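Local coordinates for rifamycin polyketide synthase (Amycolatopsis mediterranei, PDB 4LN9), which dehydrates the beta-hydroxyacyl polyketide intermediate as the dehydratase domain of the terminal module of the rifamycin synthase, at residues W66-P79 with D189-V201. Sequence-based numbering, arbitrary orientation.
Sequences WLADHAVRDVVIVP and DVGYGYGPTFRAV
Asp69 OD2 is gripped twice by Thr197. Thr197 OG1 reaches the anti lone pair of Asp69 OD2 at 2.5 Å, whereas Thr197 N comes from above the carboxylate plane at 3.0 Å. With OG1 beside its own backbone N (chi1 -56°), Thr197 presents both donors to one oxygen, while Pro196 CD rests against the other, Asp69 OD1. The main chain of Asp69 joins in: its O accepts from Gly195 N at 2.8 Å. From there strands 70-72 and 192-194 run antiparallel. Ala71 and Gly193 form the hydrogen-bonded pair, Gly193 N to Ala71 O 2.9 Å with a weak return bond, and Arg73 N to Gly191 O closes the run.

The Phe198 ring inserts beside these bonds. His70 CB sits over one of its faces, and Trp66 CZ3 meets it rim to rim at Phe198 CZ. The His70 ring, swung opposite its backbone N (chi1 -174°), carries Pro79 CB over the centre of one face and donates from ND1 to Ile77 O at 2.9 Å. A water bonded to Tyr194 OH makes a weak, longer bond to His70 NE2.

In this double hotdog fold the contact joins the N-terminal hotdog, with His70 the probable catalytic histidine of HxxxGxxxxP, to the C-terminal one, where residues 191-198 match GYxYGPxF. Tyr194 also touches Asp240 and His244, which fit the family's DxxxQ/H motif, whose aspartate is catalytic in relatives. Phe198, Pro79 and the ND1 bond limit the imidazole directly; the Asp69-Thr197 bonds probably act only indirectly, fixing the chain that carries Phe198.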
# COMPACT_ATOMS: atom_id res chain seq x y z
N TRP A 66 7.04 6.18 -23.87
CA TRP A 66 7.42 7.58 -24.00
C TRP A 66 8.49 8.00 -23.02
O TRP A 66 9.25 8.93 -23.30
CB TRP A 66 6.18 8.46 -23.89
CG TRP A 66 5.65 8.57 -22.48
CD1 TRP A 66 4.60 7.86 -21.90
CD2 TRP A 66 6.11 9.49 -21.45
NE1 TRP A 66 4.41 8.26 -20.60
CE2 TRP A 66 5.28 9.24 -20.27
CE3 TRP A 66 7.11 10.44 -21.38
CZ2 TRP A 66 5.44 9.95 -19.10
CZ3 TRP A 66 7.27 11.15 -20.19
CH2 TRP A 66 6.46 10.90 -19.07
N LEU A 67 8.73 7.16 -22.02
CA LEU A 67 9.84 7.39 -21.09
C LEU A 67 11.19 7.29 -21.79
O LEU A 67 12.16 7.92 -21.38
CB LEU A 67 9.78 6.42 -19.91
CG LEU A 67 8.57 6.48 -18.97
CD1 LEU A 67 8.65 5.35 -17.94
CD2 LEU A 67 8.47 7.84 -18.28
N ALA A 68 11.24 6.52 -22.88
CA ALA A 68 12.46 6.40 -23.67
C ALA A 68 12.87 7.75 -24.26
O ALA A 68 14.04 7.99 -24.52
CB ALA A 68 12.28 5.37 -24.78
N ASP A 69 11.92 8.69 -24.30
CA ASP A 69 12.18 10.01 -24.88
C ASP A 69 12.91 10.96 -23.93
O ASP A 69 13.20 12.10 -24.29
CB ASP A 69 10.88 10.65 -25.37
CG ASP A 69 10.41 10.06 -26.68
OD1 ASP A 69 11.20 9.31 -27.30
OD2 ASP A 69 9.25 10.31 -27.08
N HIS A 70 13.20 10.50 -22.72
CA HIS A 70 14.06 11.23 -21.80
C HIS A 70 15.17 10.35 -21.31
O HIS A 70 14.95 9.46 -20.49
CB HIS A 70 13.26 11.76 -20.62
CG HIS A 70 14.05 12.65 -19.69
ND1 HIS A 70 14.78 12.17 -18.67
CD2 HIS A 70 14.21 14.04 -19.67
CE1 HIS A 70 15.39 13.19 -18.03
NE2 HIS A 70 15.03 14.33 -18.64
N ALA A 71 16.35 10.52 -21.90
CA ALA A 71 17.49 9.67 -21.59
C ALA A 71 18.75 10.53 -21.51
O ALA A 71 18.93 11.44 -22.31
CB ALA A 71 17.65 8.59 -22.65
N VAL A 72 19.54 10.32 -20.46
CA VAL A 72 20.78 11.07 -20.29
C VAL A 72 22.01 10.18 -20.45
O VAL A 72 22.21 9.23 -19.69
CB VAL A 72 20.82 11.79 -18.92
CG1 VAL A 72 22.14 12.52 -18.75
CG2 VAL A 72 19.65 12.75 -18.79
N ARG A 73 22.80 10.45 -21.49
CA ARG A 73 23.81 9.51 -21.97
C ARG A 73 23.22 8.13 -22.25
O ARG A 73 23.68 7.12 -21.72
CB ARG A 73 24.98 9.41 -20.98
CG ARG A 73 25.85 10.65 -20.95
CD ARG A 73 26.26 10.99 -19.52
NE ARG A 73 26.98 12.25 -19.45
CZ ARG A 73 27.46 12.77 -18.32
NH1 ARG A 73 27.29 12.14 -17.17
NH2 ARG A 73 28.10 13.93 -18.34
N ASP A 74 22.15 8.12 -23.05
CA ASP A 74 21.53 6.88 -23.52
C ASP A 74 21.02 5.96 -22.40
O ASP A 74 20.60 4.84 -22.67
CB ASP A 74 22.45 6.12 -24.47
CG ASP A 74 22.56 6.79 -25.83
OD1 ASP A 74 21.90 6.31 -26.78
OD2 ASP A 74 23.28 7.80 -25.94
N VAL A 75 20.90 6.50 -21.19
CA VAL A 75 20.20 5.81 -20.11
C VAL A 75 18.84 6.46 -19.86
O VAL A 75 18.77 7.63 -19.49
CB VAL A 75 21.02 5.88 -18.80
CG1 VAL A 75 20.32 5.10 -17.69
CG2 VAL A 75 22.43 5.35 -19.02
N VAL A 76 17.76 5.69 -20.04
CA VAL A 76 16.43 6.18 -19.68
C VAL A 76 16.31 6.44 -18.18
O VAL A 76 16.54 5.55 -17.37
CB VAL A 76 15.31 5.20 -20.12
CG1 VAL A 76 13.95 5.76 -19.74
CG2 VAL A 76 15.40 4.93 -21.61
N ILE A 77 16.07 7.70 -17.82
CA ILE A 77 15.82 8.07 -16.43
C ILE A 77 14.56 8.94 -16.33
O ILE A 77 14.30 9.76 -17.21
CB ILE A 77 17.02 8.84 -15.82
CG1 ILE A 77 17.07 10.28 -16.34
CG2 ILE A 77 18.32 8.11 -16.12
CD1 ILE A 77 18.25 11.07 -15.81
N VAL A 78 13.71 8.65 -15.35
CA VAL A 78 12.50 9.46 -15.16
C VAL A 78 12.89 10.90 -14.85
O VAL A 78 13.81 11.13 -14.07
CB VAL A 78 11.60 8.91 -14.02
CG1 VAL A 78 10.45 9.86 -13.74
CG2 VAL A 78 11.08 7.52 -14.39
N PRO A 79 12.39 11.84 -15.66
CA PRO A 79 12.78 13.23 -15.43
C PRO A 79 12.45 13.67 -14.01
O PRO A 79 11.47 13.20 -13.42
CB PRO A 79 11.93 14.01 -16.44
CG PRO A 79 10.77 13.12 -16.74
CD PRO A 79 11.32 11.72 -16.67
N ASP A 189 24.25 16.25 -28.29
CA ASP A 189 25.70 16.12 -28.29
C ASP A 189 26.29 16.27 -26.89
O ASP A 189 27.09 15.44 -26.45
CB ASP A 189 26.33 17.13 -29.25
CG ASP A 189 26.21 16.71 -30.70
OD1 ASP A 189 25.31 15.91 -31.02
OD2 ASP A 189 27.02 17.19 -31.53
N VAL A 190 25.87 17.31 -26.17
CA VAL A 190 26.35 17.54 -24.81
C VAL A 190 25.96 16.39 -23.87
O VAL A 190 26.66 16.13 -22.89
CB VAL A 190 25.84 18.87 -24.24
CG1 VAL A 190 26.41 19.12 -22.86
CG2 VAL A 190 26.19 20.02 -25.18
N GLY A 191 24.85 15.73 -24.17
CA GLY A 191 24.46 14.53 -23.43
C GLY A 191 22.97 14.39 -23.19
O GLY A 191 22.50 13.35 -22.74
N TYR A 192 22.22 15.46 -23.45
CA TYR A 192 20.78 15.48 -23.20
C TYR A 192 20.02 14.86 -24.37
O TYR A 192 19.79 15.52 -25.38
CB TYR A 192 20.29 16.92 -22.99
CG TYR A 192 20.88 17.63 -21.80
CD1 TYR A 192 20.36 17.44 -20.52
CD2 TYR A 192 21.86 18.60 -21.96
CE1 TYR A 192 20.86 18.13 -19.43
CE2 TYR A 192 22.36 19.30 -20.88
CZ TYR A 192 21.86 19.06 -19.62
OH TYR A 192 22.36 19.75 -18.54
N GLY A 193 19.49 13.66 -24.16
CA GLY A 193 18.77 12.97 -25.23
C GLY A 193 17.27 13.17 -25.17
O GLY A 193 16.54 12.26 -24.77
N TYR A 194 16.79 14.31 -25.67
CA TYR A 194 15.35 14.53 -25.76
C TYR A 194 14.78 13.92 -27.04
O TYR A 194 15.01 14.43 -28.13
CB TYR A 194 15.01 16.02 -25.69
CG TYR A 194 15.42 16.68 -24.40
CD1 TYR A 194 14.82 16.35 -23.19
CD2 TYR A 194 16.36 17.71 -24.40
CE1 TYR A 194 15.18 16.99 -22.01
CE2 TYR A 194 16.72 18.35 -23.24
CZ TYR A 194 16.14 17.98 -22.04
OH TYR A 194 16.51 18.62 -20.88
N GLY A 195 13.98 12.87 -26.88
CA GLY A 195 13.17 12.36 -27.97
C GLY A 195 11.94 13.22 -28.22
O GLY A 195 11.72 14.21 -27.53
N PRO A 196 11.09 12.77 -29.15
CA PRO A 196 9.96 13.54 -29.69
C PRO A 196 8.99 14.03 -28.62
O PRO A 196 8.46 15.13 -28.75
CB PRO A 196 9.26 12.53 -30.60
CG PRO A 196 10.36 11.63 -31.06
CD PRO A 196 11.29 11.51 -29.88
N THR A 197 8.70 13.20 -27.63
CA THR A 197 7.78 13.61 -26.57
C THR A 197 8.27 14.87 -25.85
O THR A 197 7.47 15.74 -25.50
CB THR A 197 7.55 12.49 -25.54
OG1 THR A 197 7.09 11.31 -26.21
CG2 THR A 197 6.52 12.92 -24.51
N PHE A 198 9.58 15.00 -25.70
CA PHE A 198 10.14 16.09 -24.90
C PHE A 198 10.56 17.29 -25.74
O PHE A 198 10.89 18.34 -25.19
CB PHE A 198 11.32 15.60 -24.05
CG PHE A 198 10.90 14.79 -22.86
CD1 PHE A 198 10.95 15.33 -21.59
CD2 PHE A 198 10.39 13.51 -23.03
CE1 PHE A 198 10.54 14.59 -20.49
CE2 PHE A 198 10.00 12.76 -21.94
CZ PHE A 198 10.05 13.31 -20.67
N ARG A 199 10.63 17.12 -27.05
CA ARG A 199 11.00 18.23 -27.91
C ARG A 199 9.82 19.17 -28.15
O ARG A 199 9.20 19.15 -29.21
CB ARG A 199 11.60 17.72 -29.23
CG ARG A 199 12.99 17.11 -29.05
CD ARG A 199 13.71 16.91 -30.38
NE ARG A 199 12.94 16.08 -31.30
CZ ARG A 199 13.16 14.79 -31.51
NH1 ARG A 199 14.16 14.17 -30.89
NH2 ARG A 199 12.38 14.10 -32.33
N ALA A 200 9.43 19.88 -27.10
CA ALA A 200 8.17 20.61 -27.09
C ALA A 200 8.36 22.12 -27.13
O ALA A 200 7.39 22.88 -27.12
CB ALA A 200 7.33 20.21 -25.89
N VAL A 201 9.61 22.57 -27.11
CA VAL A 201 9.90 23.99 -27.19
C VAL A 201 9.68 24.50 -28.61
O VAL A 201 10.34 24.04 -29.54
CB VAL A 201 11.33 24.32 -26.73
CG1 VAL A 201 11.61 25.80 -26.88
CG2 VAL A 201 11.54 23.88 -25.29
O HOH W 1 16.14 9.87 -25.67
O HOH W 2 15.39 17.69 -18.85
O HOH W 3 27.93 13.05 -21.87